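Local coordinates for protein putative acetyltransferase (Staphylococcus aureus subsp. aureus Mu50, PDB 3H4Q) that is a putative GNAT-family acetyltransferase, which probably transfers an acetyl group from acetyl-CoA to a substrate not yet identified, at residues 67-72 / 86-91; 81-86 / 126-131. One frame throughout, in Å; residues are numbered along the deposited sequence.

The two contacts lie about 10 Å apart, centre to centre, on one mixed beta-sheet of GNAT type and have Asp86 in common. Strands 70-75 and 78-86 follow each other in the chain and pair antiparallel; interaction 1 sits where the first begins and the second ends, while interaction 2 sets the second against helix 120-134. Along the sequence the segments alternate: 67-72, 81-86, 86-91, 126-131. Backbone bonds join them directly, with Tyr71 N 2.9 Å from Ile83 O. The pocket holding a polyethylene glycol fragment, probably from the crystallisation liquor, draws its residues here from strand and loop (Asp68, Tyr69, Tyr71, Val85, Asp86, Gln87), while helix 120-134 packs against Ile83 and Val85.

Interaction 1: residues 67-72 / 86-91; sequences KDYLYV and DQDQAE
Tyr69 and Asp86 lie across from each other, their CA atoms 6.0 Å apart, at the open end of the antiparallel hairpin formed by strands 70-75 and 78-86 of the GNAT-type sheet. Helix 57-66 ends in a Schellman motif, with Asp68 at positive phi as its C-prime residue, and the chain turns through Tyr69 into the first strand. On the other side, 86-91 leaves its strand through an Asx turn: Asp88 N donates to Asp86 OD1 over 2.8 Å, from above the carboxylate plane. His109 NE2 also bonds to this OD1, so two groups grip one oxygen while OD2 lies 3.4 Å from Tyr69 CD2.

The Tyr69 ring is sandwiched. Asp86 CB sits over the centre of one face in a CH-pi contact, 3.4 Å from the centroid and 7° off the normal; Lys67 CB lies over the opposite face. With CG between backbone N and carbonyl carbon (chi1 60°), Asp86 brings OD2 beside Tyr69 CD2 and CE2; carboxylate and ring planes are 60° apart. A bound polyethylene glycol lies about 3 Å, at nearest atoms, from the Tyr69 side chain.

Lys67 NZ and Asp88 OD2 are too far apart for a salt bridge; water joins them. One water, in plane at the ring edge, accepts from Lys67 NZ, bonds to Tyr69 OH and donates to Asp88 OD2 at 2.8 Å; a second links Tyr69 OH to Gln87 N.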
ATOM      1  N   LYS A  67      10.009  -1.585  11.146  1.00 39.48           N
ATOM      2  CA  LYS A  67      10.858  -1.775   9.997  1.00 42.38           C
ATOM      3  C   LYS A  67      10.833  -0.567   9.056  1.00 41.86           C
ATOM      4  O   LYS A  67      11.406  -0.622   7.993  1.00 41.64           O
ATOM      5  CB  LYS A  67      10.372  -3.000   9.217  1.00 41.86           C
ATOM      6  CG  LYS A  67      10.481  -4.349   9.944  1.00 47.44           C
ATOM      7  CD  LYS A  67       9.751  -5.386   9.088  1.00 48.16           C
ATOM      8  CE  LYS A  67       9.629  -6.741   9.715  1.00 53.03           C
ATOM      9  NZ  LYS A  67       8.879  -7.615   8.761  1.00 61.11           N
ATOM     10  N   ASP A  68      10.183   0.523   9.439  1.00 40.76           N
ATOM     11  CA  ASP A  68      10.040   1.675   8.557  1.00 41.50           C
ATOM     12  C   ASP A  68       9.549   1.276   7.173  1.00 42.76           C
ATOM     13  O   ASP A  68      10.141   1.654   6.162  1.00 44.00           O
ATOM     14  CB  ASP A  68      11.336   2.503   8.459  1.00 38.95           C
ATOM     15  CG  ASP A  68      11.587   3.342   9.677  1.00 40.39           C
ATOM     16  OD1 ASP A  68      10.699   3.426  10.571  1.00 44.39           O
ATOM     17  OD2 ASP A  68      12.693   3.935   9.745  1.00 41.40           O
ATOM     18  N   TYR A  69       8.472   0.502   7.129  1.00 45.21           N
ATOM     19  CA  TYR A  69       7.864   0.123   5.851  1.00 46.15           C
ATOM     20  C   TYR A  69       6.507   0.790   5.662  1.00 46.57           C
ATOM     21  O   TYR A  69       5.850   0.553   4.637  1.00 46.54           O
ATOM     22  CB  TYR A  69       7.628  -1.397   5.753  1.00 47.40           C
ATOM     23  CG  TYR A  69       8.820  -2.315   5.666  1.00 47.04           C
ATOM     24  CD1 TYR A  69      10.042  -1.889   5.160  1.00 53.08           C
ATOM     25  CD2 TYR A  69       8.676  -3.673   5.951  1.00 50.68           C
ATOM     26  CE1 TYR A  69      11.113  -2.773   5.031  1.00 50.63           C
ATOM     27  CE2 TYR A  69       9.748  -4.563   5.817  1.00 44.64           C
ATOM     28  CZ  TYR A  69      10.960  -4.099   5.358  1.00 47.13           C
ATOM     29  OH  TYR A  69      12.035  -4.949   5.203  1.00 52.05           O
ATOM     30  N   LEU A  70       6.074   1.603   6.627  1.00 45.38           N
ATOM     31  CA  LEU A  70       4.746   2.204   6.570  1.00 45.59           C
ATOM     32  C   LEU A  70       4.840   3.715   6.493  1.00 44.73           C
ATOM     33  O   LEU A  70       5.530   4.326   7.279  1.00 45.68           O
ATOM     34  CB  LEU A  70       3.922   1.748   7.793  1.00 43.75           C
ATOM     35  CG  LEU A  70       2.441   2.166   7.903  1.00 46.08           C
ATOM     36  CD1 LEU A  70       1.637   1.091   8.652  1.00 41.86           C
ATOM     37  CD2 LEU A  70       2.206   3.559   8.546  1.00 44.80           C
ATOM     38  N   TYR A  71       4.183   4.309   5.508  1.00 46.47           N
ATOM     39  CA  TYR A  71       4.125   5.766   5.376  1.00 46.21           C
ATOM     40  C   TYR A  71       2.707   6.220   5.673  1.00 46.14           C
ATOM     41  O   TYR A  71       1.746   5.465   5.404  1.00 45.31           O
ATOM     42  CB  TYR A  71       4.418   6.216   3.958  1.00 46.85           C
ATOM     43  CG  TYR A  71       5.818   6.039   3.439  1.00 47.09           C
ATOM     44  CD1 TYR A  71       6.202   4.881   2.792  1.00 50.05           C
ATOM     45  CD2 TYR A  71       6.743   7.069   3.538  1.00 49.79           C
ATOM     46  CE1 TYR A  71       7.472   4.745   2.270  1.00 50.16           C
ATOM     47  CE2 TYR A  71       8.014   6.940   3.032  1.00 50.82           C
ATOM     48  CZ  TYR A  71       8.372   5.779   2.396  1.00 51.67           C
ATOM     49  OH  TYR A  71       9.637   5.660   1.893  1.00 48.21           O
ATOM     50  N   VAL A  72       2.583   7.453   6.170  1.00 44.85           N
ATOM     51  CA  VAL A  72       1.297   8.084   6.464  1.00 45.33           C
ATOM     52  C   VAL A  72       1.218   9.441   5.780  1.00 47.02           C
ATOM     53  O   VAL A  72       2.258  10.052   5.496  1.00 48.08           O
ATOM     54  CB  VAL A  72       1.066   8.330   7.983  1.00 46.03           C
ATOM     55  CG1 VAL A  72       0.939   7.013   8.734  1.00 41.54           C
ATOM     56  CG2 VAL A  72       2.156   9.244   8.585  1.00 40.09           C
ATOM     57  N   ASP A  86       7.387  -2.761   0.799  1.00 51.87           N
ATOM     58  CA  ASP A  86       8.654  -3.425   1.087  1.00 52.55           C
ATOM     59  C   ASP A  86       8.948  -4.408  -0.056  1.00 52.78           C
ATOM     60  O   ASP A  86       8.313  -4.329  -1.112  1.00 52.97           O
ATOM     61  CB  ASP A  86       8.611  -4.102   2.460  1.00 52.69           C
ATOM     62  CG  ASP A  86       7.537  -5.156   2.560  1.00 56.09           C
ATOM     63  OD1 ASP A  86       7.433  -5.988   1.638  1.00 60.74           O
ATOM     64  OD2 ASP A  86       6.820  -5.171   3.586  1.00 63.50           O
ATOM     65  N   GLN A  87       9.904  -5.311   0.148  1.00 52.51           N
ATOM     66  CA  GLN A  87      10.288  -6.287  -0.874  1.00 51.77           C
ATOM     67  C   GLN A  87       9.970  -7.739  -0.486  1.00 51.58           C
ATOM     68  O   GLN A  87      10.443  -8.683  -1.144  1.00 49.67           O
ATOM     69  CB  GLN A  87      11.772  -6.119  -1.205  1.00 50.88           C
ATOM     70  CG  GLN A  87      12.098  -4.796  -1.883  1.00 50.69           C
ATOM     71  CD  GLN A  87      13.582  -4.636  -2.124  1.00 51.01           C
ATOM     72  OE1 GLN A  87      14.361  -4.648  -1.183  1.00 57.39           O
ATOM     73  NE2 GLN A  87      13.980  -4.469  -3.385  1.00 47.58           N
ATOM     74  N   ASP A  88       9.160  -7.908   0.559  1.00 51.66           N
ATOM     75  CA  ASP A  88       8.703  -9.225   0.981  1.00 52.80           C
ATOM     76  C   ASP A  88       7.530  -9.597   0.067  1.00 52.93           C
ATOM     77  O   ASP A  88       6.547  -8.874   0.003  1.00 52.09           O
ATOM     78  CB  ASP A  88       8.232  -9.194   2.432  1.00 54.11           C
ATOM     79  CG  ASP A  88       9.332  -8.786   3.409  1.00 61.42           C
ATOM     80  OD1 ASP A  88      10.518  -9.069   3.128  1.00 65.87           O
ATOM     81  OD2 ASP A  88       9.007  -8.195   4.471  1.00 70.35           O
ATOM     82  N   GLN A  89       7.655 -10.697  -0.668  1.00 53.42           N
ATOM     83  CA  GLN A  89       6.614 -11.147  -1.581  1.00 54.01           C
ATOM     84  C   GLN A  89       5.836 -12.322  -0.976  1.00 54.79           C
ATOM     85  O   GLN A  89       6.418 -13.175  -0.306  1.00 54.52           O
ATOM     86  CB  GLN A  89       7.233 -11.574  -2.911  1.00 53.34           C
ATOM     87  CG  GLN A  89       7.956 -10.466  -3.660  1.00 54.04           C
ATOM     88  CD  GLN A  89       8.495 -10.931  -5.006  1.00 55.41           C
ATOM     89  OE1 GLN A  89       8.036 -11.927  -5.553  1.00 67.37           O
ATOM     90  NE2 GLN A  89       9.462 -10.202  -5.548  1.00 56.48           N
ATOM     91  N   ALA A  90       4.527 -12.359  -1.225  1.00 55.07           N
ATOM     92  CA  ALA A  90       3.650 -13.404  -0.703  1.00 54.26           C
ATOM     93  C   ALA A  90       4.067 -14.759  -1.234  1.00 55.70           C
ATOM     94  O   ALA A  90       4.375 -14.883  -2.420  1.00 56.53           O
ATOM     95  CB  ALA A  90       2.192 -13.122  -1.091  1.00 52.87           C
ATOM     96  N   GLU A  91       4.072 -15.769  -0.359  1.00 55.72           N
ATOM     97  CA  GLU A  91       4.431 -17.127  -0.749  1.00 55.68           C
ATOM     98  C   GLU A  91       3.592 -17.560  -1.940  1.00 56.26           C
ATOM     99  O   GLU A  91       4.104 -18.210  -2.841  1.00 57.89           O
ATOM    100  CB  GLU A  91       4.234 -18.111   0.411  1.00 55.18           C
TER
HETATM  101  O   HOH W   1      10.926  -7.713   6.395  1.00 78.62           O
HETATM  102  O   HOH W   2      11.898  -5.750   2.394  1.00 67.19           O

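Interaction 2: residues 81-86 / 126-131; sequences GFIVVD and NYVIDV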
ATOM      1  N   GLY A  81      -4.398   8.826   5.600  1.00 42.03           N
ATOM      2  CA  GLY A  81      -4.191   7.576   4.894  1.00 41.74           C
ATOM      3  C   GLY A  81      -2.835   6.977   5.201  1.00 42.54           C
ATOM      4  O   GLY A  81      -1.974   7.653   5.770  1.00 46.44           O
ATOM      5  N   PHE A  82      -2.637   5.709   4.853  1.00 42.85           N
ATOM      6  CA  PHE A  82      -1.322   5.081   4.987  1.00 45.51           C
ATOM      7  C   PHE A  82      -1.080   4.064   3.878  1.00 46.34           C
ATOM      8  O   PHE A  82      -2.005   3.674   3.177  1.00 47.94           O
ATOM      9  CB  PHE A  82      -1.144   4.411   6.354  1.00 46.76           C
ATOM     10  CG  PHE A  82      -2.045   3.234   6.587  1.00 46.98           C
ATOM     11  CD1 PHE A  82      -3.314   3.406   7.120  1.00 49.04           C
ATOM     12  CD2 PHE A  82      -1.606   1.947   6.315  1.00 54.92           C
ATOM     13  CE1 PHE A  82      -4.140   2.320   7.358  1.00 46.79           C
ATOM     14  CE2 PHE A  82      -2.429   0.852   6.541  1.00 51.50           C
ATOM     15  CZ  PHE A  82      -3.703   1.044   7.068  1.00 52.72           C
ATOM     16  N   ILE A  83       0.167   3.633   3.759  1.00 46.88           N
ATOM     17  CA  ILE A  83       0.583   2.670   2.759  1.00 47.14           C
ATOM     18  C   ILE A  83       1.745   1.876   3.341  1.00 49.11           C
ATOM     19  O   ILE A  83       2.571   2.424   4.074  1.00 49.23           O
ATOM     20  CB  ILE A  83       1.016   3.372   1.437  1.00 48.96           C
ATOM     21  CG1 ILE A  83       1.246   2.363   0.306  1.00 52.61           C
ATOM     22  CG2 ILE A  83       2.274   4.214   1.638  1.00 46.04           C
ATOM     23  CD1 ILE A  83       1.313   3.014  -1.107  1.00 44.63           C
ATOM     24  N   VAL A  84       1.788   0.579   3.046  1.00 50.32           N
ATOM     25  CA  VAL A  84       2.854  -0.312   3.502  1.00 47.82           C
ATOM     26  C   VAL A  84       3.542  -0.852   2.257  1.00 49.68           C
ATOM     27  O   VAL A  84       2.877  -1.413   1.392  1.00 52.85           O
ATOM     28  CB  VAL A  84       2.255  -1.446   4.283  1.00 47.60           C
ATOM     29  CG1 VAL A  84       3.307  -2.471   4.640  1.00 48.04           C
ATOM     30  CG2 VAL A  84       1.565  -0.886   5.533  1.00 43.99           C
ATOM     31  N   VAL A  85       4.853  -0.659   2.145  1.00 49.04           N
ATOM     32  CA  VAL A  85       5.621  -1.116   0.988  1.00 48.60           C
ATOM     33  C   VAL A  85       6.973  -1.667   1.433  1.00 51.38           C
ATOM     34  O   VAL A  85       7.606  -1.131   2.353  1.00 53.59           O
ATOM     35  CB  VAL A  85       5.870   0.010  -0.019  1.00 49.08           C
ATOM     36  CG1 VAL A  85       6.574   1.189   0.649  1.00 50.52           C
ATOM     37  CG2 VAL A  85       6.690  -0.501  -1.182  1.00 46.46           C
ATOM     38  N   ASP A  86       7.387  -2.761   0.799  1.00 51.87           N
ATOM     39  CA  ASP A  86       8.654  -3.425   1.087  1.00 52.55           C
ATOM     40  C   ASP A  86       8.948  -4.408  -0.056  1.00 52.78           C
ATOM     41  O   ASP A  86       8.313  -4.329  -1.112  1.00 52.97           O
ATOM     42  CB  ASP A  86       8.611  -4.102   2.460  1.00 52.69           C
ATOM     43  CG  ASP A  86       7.537  -5.156   2.560  1.00 56.09           C
ATOM     44  OD1 ASP A  86       7.433  -5.988   1.638  1.00 60.74           O
ATOM     45  OD2 ASP A  86       6.820  -5.171   3.586  1.00 63.50           O
ATOM     46  N   ASN A 126       1.330   7.254  -5.263  1.00 56.48           N
ATOM     47  CA  ASN A 126       2.173   7.966  -6.158  1.00 56.11           C
ATOM     48  C   ASN A 126       3.516   8.304  -5.559  1.00 56.33           C
ATOM     49  O   ASN A 126       4.525   8.318  -6.264  1.00 61.39           O
ATOM     50  CB  ASN A 126       1.436   9.223  -6.573  1.00 56.75           C
ATOM     51  CG  ASN A 126       2.081   9.899  -7.694  1.00 55.80           C
ATOM     52  OD1 ASN A 126       1.769   9.624  -8.846  1.00 53.55           O
ATOM     53  ND2 ASN A 126       3.045  10.741  -7.393  1.00 64.83           N
ATOM     54  N   TYR A 127       3.539   8.621  -4.270  1.00 53.51           N
ATOM     55  CA  TYR A 127       4.792   8.965  -3.610  1.00 49.13           C
ATOM     56  C   TYR A 127       5.689   7.723  -3.574  1.00 50.31           C
ATOM     57  O   TYR A 127       6.868   7.812  -3.888  1.00 50.40           O
ATOM     58  CB  TYR A 127       4.519   9.505  -2.213  1.00 48.30           C
ATOM     59  CG  TYR A 127       5.738   9.677  -1.352  1.00 43.50           C
ATOM     60  CD1 TYR A 127       6.295   8.593  -0.691  1.00 46.47           C
ATOM     61  CD2 TYR A 127       6.317  10.913  -1.170  1.00 44.92           C
ATOM     62  CE1 TYR A 127       7.416   8.736   0.107  1.00 46.59           C
ATOM     63  CE2 TYR A 127       7.454  11.068  -0.367  1.00 44.42           C
ATOM     64  CZ  TYR A 127       7.995   9.966   0.256  1.00 46.66           C
ATOM     65  OH  TYR A 127       9.118  10.081   1.032  1.00 45.61           O
ATOM     66  N   VAL A 128       5.115   6.573  -3.209  1.00 50.78           N
ATOM     67  CA  VAL A 128       5.856   5.320  -3.148  1.00 50.83           C
ATOM     68  C   VAL A 128       6.400   4.876  -4.511  1.00 52.72           C
ATOM     69  O   VAL A 128       7.529   4.372  -4.591  1.00 54.47           O
ATOM     70  CB  VAL A 128       5.009   4.207  -2.563  1.00 49.03           C
ATOM     71  CG1 VAL A 128       5.670   2.866  -2.799  1.00 49.22           C
ATOM     72  CG2 VAL A 128       4.779   4.435  -1.078  1.00 50.96           C
ATOM     73  N   ILE A 129       5.614   5.054  -5.573  1.00 53.82           N
ATOM     74  CA  ILE A 129       6.054   4.670  -6.925  1.00 53.50           C
ATOM     75  C   ILE A 129       7.271   5.518  -7.282  1.00 54.26           C
ATOM     76  O   ILE A 129       8.248   4.997  -7.801  1.00 55.35           O
ATOM     77  CB  ILE A 129       4.924   4.825  -7.995  1.00 54.66           C
ATOM     78  CG1 ILE A 129       3.867   3.731  -7.831  1.00 51.13           C
ATOM     79  CG2 ILE A 129       5.491   4.719  -9.400  1.00 52.49           C
ATOM     80  CD1 ILE A 129       2.540   4.005  -8.615  1.00 52.38           C
ATOM     81  N   ASP A 130       7.227   6.813  -6.977  1.00 54.41           N
ATOM     82  CA  ASP A 130       8.372   7.689  -7.231  1.00 53.61           C
ATOM     83  C   ASP A 130       9.627   7.300  -6.451  1.00 52.87           C
ATOM     84  O   ASP A 130      10.735   7.435  -6.964  1.00 55.71           O
ATOM     85  CB  ASP A 130       8.060   9.135  -6.874  1.00 53.04           C
ATOM     86  CG  ASP A 130       7.244   9.833  -7.907  1.00 60.66           C
ATOM     87  OD1 ASP A 130       6.610   9.167  -8.765  1.00 68.49           O
ATOM     88  OD2 ASP A 130       7.246  11.082  -7.853  1.00 69.29           O
ATOM     89  N   VAL A 131       9.470   6.855  -5.209  1.00 51.29           N
ATOM     90  CA  VAL A 131      10.634   6.479  -4.409  1.00 49.45           C
ATOM     91  C   VAL A 131      11.260   5.211  -4.995  1.00 48.96           C
ATOM     92  O   VAL A 131      12.482   5.174  -5.233  1.00 47.58           O
ATOM     93  CB  VAL A 131      10.284   6.289  -2.943  1.00 48.02           C
ATOM     94  CG1 VAL A 131      11.453   5.691  -2.203  1.00 53.25           C
ATOM     95  CG2 VAL A 131       9.882   7.619  -2.333  1.00 45.23           C
TER
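Val128, on helix 120-134, points both of its methyls at strand 78-86 and meets Ile83 and Val85 there, the helix-on-sheet packing expected of the alpha/beta GNAT fold. These three residues, all buried, make the contact. Ile83 and Val85 lie two apart on the strand and so project from the same face of the sheet, whereas Val84 between them points away from the helix.

The branches of Val128 divide the work. CG1, which stands opposite the backbone N (chi1 167°), approaches Val85 tip to tip and lies 3.9 Å from Val85 CG2 and about equally far from its CG1. The other methyl, CG2, reaches Ile83, 3.7 Å from Ile83 CG2 and equally close to the end of the extended Ile83 chain at CD1. Val128 thus straddles the two strand residues, and its CA comes within 7.7 Å of that of Val85.

Neighbouring strands close in from the flanks: Tyr71 touches both Ile83 and Val85, while Ile108 and Leu111 adjoin Ile83. Val85 also lines the pocket, about 4 Å at nearest atoms from the bound polyethylene glycol fragment. No hydrogen bond crosses between strand and helix, so dispersion and the exclusion of water from these methyl groups hold the two segments together.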